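Alpha-1,3-glucanase (Bacillus circulans, PDB 5ZRU) probably hydrolyses alpha-1,3-glucan, this chain being the GH87 catalytic unit of a longer protein that also carries carbohydrate-binding modules. Local coordinates at residues A[14-26]-A[166-178]. Numbering follows the deposited sequence.
With CA (calcium ion), chain M.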
loop_
_atom_site.group_PDB
_atom_site.type_symbol
_atom_site.label_atom_id
_atom_site.label_comp_id
_atom_site.label_asym_id
_atom_site.label_seq_id
_atom_site.Cartn_x
_atom_site.Cartn_y
_atom_site.Cartn_z
ATOM N N ALA A 14 -8.081 9.455 1.393
ATOM C CA ALA A 14 -8.922 8.741 2.342
ATOM C C ALA A 14 -9.257 9.616 3.539
ATOM O O ALA A 14 -8.510 10.533 3.897
ATOM C CB ALA A 14 -8.221 7.463 2.823
ATOM N N SER A 15 -10.393 9.323 4.163
ATOM C CA SER A 15 -10.814 9.995 5.390
ATOM C C SER A 15 -10.671 8.997 6.530
ATOM O O SER A 15 -11.413 8.011 6.596
ATOM C CB SER A 15 -12.250 10.512 5.286
ATOM O OG SER A 15 -12.611 11.164 6.494
ATOM N N MET A 16 -9.702 9.240 7.402
ATOM C CA MET A 16 -9.322 8.322 8.461
ATOM C C MET A 16 -9.439 9.013 9.810
ATOM O O MET A 16 -9.386 10.246 9.889
ATOM C CB MET A 16 -7.886 7.824 8.244
ATOM C CG MET A 16 -7.762 6.878 7.063
ATOM S SD MET A 16 -8.403 5.271 7.567
ATOM C CE MET A 16 -8.554 4.462 5.984
ATOM N N PRO A 17 -9.623 8.252 10.895
ATOM C CA PRO A 17 -9.816 8.886 12.205
ATOM C C PRO A 17 -8.534 9.352 12.861
ATOM O O PRO A 17 -8.611 9.989 13.921
ATOM C CB PRO A 17 -10.487 7.777 13.039
ATOM C CG PRO A 17 -10.064 6.527 12.405
ATOM C CD PRO A 17 -9.924 6.809 10.931
ATOM N N TYR A 18 -7.369 9.060 12.284
ATOM C CA TYR A 18 -6.117 9.499 12.881
ATOM C C TYR A 18 -5.681 10.848 12.316
ATOM O O TYR A 18 -6.098 11.268 11.238
ATOM C CB TYR A 18 -5.007 8.453 12.675
ATOM C CG TYR A 18 -4.842 7.926 11.260
ATOM C CD1 TYR A 18 -4.225 8.685 10.275
ATOM C CD2 TYR A 18 -5.285 6.651 10.921
ATOM C CE1 TYR A 18 -4.060 8.189 8.976
ATOM C CE2 TYR A 18 -5.115 6.141 9.635
ATOM C CZ TYR A 18 -4.510 6.915 8.670
ATOM O OH TYR A 18 -4.362 6.405 7.397
ATOM N N THR A 19 -4.845 11.540 13.080
ATOM C CA THR A 19 -4.112 12.688 12.584
ATOM C C THR A 19 -2.635 12.373 12.696
ATOM O O THR A 19 -2.221 11.525 13.497
ATOM C CB THR A 19 -4.430 13.980 13.361
ATOM O OG1 THR A 19 -4.080 13.808 14.741
ATOM C CG2 THR A 19 -5.905 14.332 13.223
ATOM N N ARG A 20 -1.838 13.053 11.887
ATOM C CA ARG A 20 -0.421 12.740 11.823
ATOM C C ARG A 20 0.412 13.726 12.626
ATOM O O ARG A 20 0.204 14.941 12.556
ATOM C CB ARG A 20 0.102 12.720 10.390
ATOM C CG ARG A 20 1.581 12.407 10.428
ATOM C CD ARG A 20 2.140 12.078 9.123
ATOM N NE ARG A 20 1.439 10.968 8.508
ATOM C CZ ARG A 20 1.756 10.527 7.305
ATOM N NH1 ARG A 20 2.759 11.107 6.662
ATOM N NH2 ARG A 20 1.087 9.521 6.757
ATOM N N TYR A 21 1.357 13.185 13.381
ATOM C CA TYR A 21 2.403 13.937 14.062
ATOM C C TYR A 21 3.712 13.575 13.363
ATOM O O TYR A 21 4.289 12.516 13.631
ATOM C CB TYR A 21 2.400 13.593 15.550
ATOM C CG TYR A 21 1.185 14.190 16.215
ATOM C CD1 TYR A 21 -0.058 13.558 16.156
ATOM C CD2 TYR A 21 1.264 15.430 16.831
ATOM C CE1 TYR A 21 -1.172 14.135 16.723
ATOM C CE2 TYR A 21 0.162 16.007 17.414
ATOM C CZ TYR A 21 -1.050 15.364 17.359
ATOM O OH TYR A 21 -2.135 15.971 17.935
ATOM N N ASP A 22 4.164 14.437 12.445
ATOM C CA ASP A 22 5.248 14.073 11.540
ATOM C C ASP A 22 6.568 14.666 12.018
ATOM O O ASP A 22 6.665 15.304 13.074
ATOM C CB ASP A 22 4.945 14.504 10.095
ATOM C CG ASP A 22 5.517 13.518 9.036
ATOM O OD1 ASP A 22 6.670 13.031 9.198
ATOM O OD2 ASP A 22 4.817 13.227 8.029
ATOM N N THR A 23 7.596 14.466 11.190
ATOM C CA THR A 23 8.975 14.679 11.619
ATOM C C THR A 23 9.203 16.101 12.111
ATOM O O THR A 23 9.795 16.313 13.177
ATOM C CB THR A 23 9.920 14.347 10.467
ATOM O OG1 THR A 23 9.730 12.980 10.079
ATOM C CG2 THR A 23 11.357 14.548 10.883
ATOM N N ASP A 24 8.728 17.092 11.359
ATOM C CA ASP A 24 9.023 18.476 11.704
ATOM C C ASP A 24 8.168 18.999 12.852
ATOM O O ASP A 24 8.506 20.044 13.417
ATOM C CB ASP A 24 8.862 19.363 10.469
ATOM C CG ASP A 24 9.871 19.022 9.374
ATOM O OD1 ASP A 24 11.078 18.945 9.683
ATOM O OD2 ASP A 24 9.457 18.825 8.214
ATOM N N ASP A 25 7.081 18.306 13.208
ATOM C CA ASP A 25 6.295 18.656 14.390
ATOM C C ASP A 25 6.983 18.264 15.693
ATOM O O ASP A 25 6.531 18.680 16.768
ATOM C CB ASP A 25 4.919 17.980 14.345
ATOM C CG ASP A 25 4.052 18.454 13.189
ATOM O OD1 ASP A 25 4.116 19.647 12.833
ATOM O OD2 ASP A 25 3.286 17.618 12.643
ATOM N N ALA A 26 8.050 17.479 15.638
ATOM C CA ALA A 26 8.641 16.917 16.841
ATOM C C ALA A 26 9.771 17.787 17.365
ATOM O O ALA A 26 10.569 18.330 16.596
ATOM C CB ALA A 26 9.182 15.511 16.583
ATOM N N TYR A 166 17.735 3.544 15.966
ATOM C CA TYR A 166 16.363 3.528 15.491
ATOM C C TYR A 166 16.078 4.835 14.766
ATOM O O TYR A 166 16.770 5.837 14.950
ATOM C CB TYR A 166 15.391 3.352 16.669
ATOM C CG TYR A 166 15.551 2.050 17.400
ATOM C CD1 TYR A 166 16.503 1.906 18.398
ATOM C CD2 TYR A 166 14.746 0.957 17.096
ATOM C CE1 TYR A 166 16.656 0.708 19.064
ATOM C CE2 TYR A 166 14.886 -0.237 17.761
ATOM C CZ TYR A 166 15.845 -0.353 18.751
ATOM O OH TYR A 166 15.992 -1.545 19.413
ATOM N N GLY A 167 15.068 4.815 13.922
ATOM C CA GLY A 167 14.556 6.039 13.327
ATOM C C GLY A 167 13.057 6.111 13.511
ATOM O O GLY A 167 12.368 5.098 13.423
ATOM N N VAL A 168 12.558 7.316 13.775
ATOM C CA VAL A 168 11.117 7.536 13.876
ATOM C C VAL A 168 10.706 8.544 12.817
ATOM O O VAL A 168 11.198 9.679 12.805
ATOM C CB VAL A 168 10.696 8.015 15.275
ATOM C CG1 VAL A 168 9.184 8.176 15.341
ATOM C CG2 VAL A 168 11.158 7.015 16.323
ATOM N N ASP A 169 9.773 8.142 11.952
ATOM C CA ASP A 169 9.237 9.016 10.912
ATOM C C ASP A 169 8.066 9.842 11.449
ATOM O O ASP A 169 8.127 11.078 11.491
ATOM C CB ASP A 169 8.816 8.153 9.710
ATOM C CG ASP A 169 8.502 8.956 8.470
ATOM O OD1 ASP A 169 8.614 10.203 8.494
ATOM O OD2 ASP A 169 8.123 8.322 7.455
ATOM N N PHE A 170 7.004 9.176 11.893
ATOM C CA PHE A 170 5.842 9.903 12.392
ATOM C C PHE A 170 5.052 9.008 13.334
ATOM O O PHE A 170 5.264 7.797 13.401
ATOM C CB PHE A 170 4.941 10.403 11.251
ATOM C CG PHE A 170 4.436 9.311 10.326
ATOM C CD1 PHE A 170 3.416 8.458 10.719
ATOM C CD2 PHE A 170 4.947 9.180 9.046
ATOM C CE1 PHE A 170 2.940 7.445 9.859
ATOM C CE2 PHE A 170 4.470 8.182 8.177
ATOM C CZ PHE A 170 3.468 7.321 8.591
ATOM N N LEU A 171 4.132 9.636 14.060
ATOM C CA LEU A 171 3.047 8.959 14.748
ATOM C C LEU A 171 1.723 9.355 14.111
ATOM O O LEU A 171 1.558 10.479 13.627
ATOM C CB LEU A 171 3.008 9.317 16.238
ATOM C CG LEU A 171 4.287 9.123 17.053
ATOM C CD1 LEU A 171 4.042 9.519 18.522
ATOM C CD2 LEU A 171 4.752 7.687 16.947
ATOM N N GLU A 172 0.778 8.421 14.115
ATOM C CA GLU A 172 -0.617 8.707 13.807
ATOM C C GLU A 172 -1.448 8.316 15.021
ATOM O O GLU A 172 -1.257 7.236 15.585
ATOM C CB GLU A 172 -1.065 7.970 12.536
ATOM C CG GLU A 172 -0.529 8.648 11.281
ATOM C CD GLU A 172 -0.749 7.862 9.996
ATOM O OE1 GLU A 172 -1.032 6.654 10.062
ATOM O OE2 GLU A 172 -0.638 8.472 8.913
ATOM N N ILE A 173 -2.321 9.217 15.464
ATOM C CA ILE A 173 -2.976 9.085 16.762
ATOM C C ILE A 173 -4.474 9.239 16.561
ATOM O O ILE A 173 -4.917 10.161 15.868
ATOM C CB ILE A 173 -2.438 10.122 17.770
ATOM C CG1 ILE A 173 -0.934 9.936 17.971
ATOM C CG2 ILE A 173 -3.142 9.990 19.113
ATOM C CD1 ILE A 173 -0.287 10.948 18.928
ATOM N N GLU A 174 -5.249 8.335 17.156
ATOM C CA GLU A 174 -6.688 8.320 16.943
ATOM C C GLU A 174 -7.385 7.825 18.200
ATOM O O GLU A 174 -6.807 7.082 18.999
ATOM C CB GLU A 174 -7.064 7.420 15.756
ATOM C CG GLU A 174 -6.737 5.959 15.969
ATOM C CD GLU A 174 -6.747 5.181 14.674
ATOM O OE1 GLU A 174 -5.702 5.171 13.987
ATOM O OE2 GLU A 174 -7.796 4.593 14.339
ATOM N N ALA A 175 -8.640 8.238 18.364
ATOM C CA ALA A 175 -9.466 7.689 19.430
ATOM C C ALA A 175 -9.942 6.302 19.021
ATOM O O ALA A 175 -10.350 6.083 17.878
ATOM C CB ALA A 175 -10.659 8.601 19.715
ATOM N N VAL A 176 -9.871 5.357 19.947
ATOM C CA VAL A 176 -10.215 3.966 19.667
ATOM C C VAL A 176 -11.626 3.710 20.185
ATOM O O VAL A 176 -11.864 3.864 21.392
ATOM C CB VAL A 176 -9.219 3.000 20.319
ATOM C CG1 VAL A 176 -9.731 1.572 20.192
ATOM C CG2 VAL A 176 -7.841 3.150 19.684
ATOM N N PRO A 177 -12.568 3.317 19.335
ATOM C CA PRO A 177 -13.889 2.940 19.841
ATOM C C PRO A 177 -13.811 1.626 20.601
ATOM O O PRO A 177 -12.910 0.806 20.397
ATOM C CB PRO A 177 -14.744 2.812 18.571
ATOM C CG PRO A 177 -13.766 2.503 17.486
ATOM C CD PRO A 177 -12.447 3.131 17.874
ATOM N N ALA A 178 -14.762 1.442 21.514
ATOM C CA ALA A 178 -14.834 0.177 22.234
ATOM C C ALA A 178 -15.017 -0.987 21.259
ATOM O O ALA A 178 -15.387 -0.811 20.093
ATOM C CB ALA A 178 -15.978 0.193 23.251
HETATM CA CA CA M . 9.055 12.404 7.786
HETATM O O HOH W 1 -9.716 9.964 16.259
HETATM O O HOH W 2 -5.626 12.717 16.808
HETATM O O HOH W 3 8.459 14.749 7.289
#
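R20 lays its guanidinium flat on the ring of F170, a cation-pi stack with R20 CZ 3.8 Å from the ring centroid and the planes 4° apart, at the antiparallel pairing of strands 19-21 and 166-174 in the D1 part of the catalytic unit. CG of R20 stands anti to the backbone N and the chain bends at chi3 (-56°), which turns the group back over the ring. In its own plane, the guanidinium grips E172 side-on: NH2 (3.0 Å) and the more bent NE both donate to OE2, while NH1 bridges to D22 OD2. R371 of strand 369-371, in the parallel-stranded D2 part, also pairs with E172 OE2, linking the two parts by charge. The E172 carboxylate in turn stacks over one face of the Y18 ring, whose opposite face meets M16 CB. T19 with I173 and Y21 with L171 form hydrogen-bonded pairs. On the other face of the sheet from R20 and E172, Y21 CD1 packs on I173 CD1 (3.8 Å). D169 and F170 form a classic beta bulge opposite R80. At this end calcium joins the segments through T23 OG1 and D169 OD1, with D22 OD1 a longer ligand, S50 and R53 completing the protein ligands; T23 OG1 also donates to D169 O at 2.9 Å.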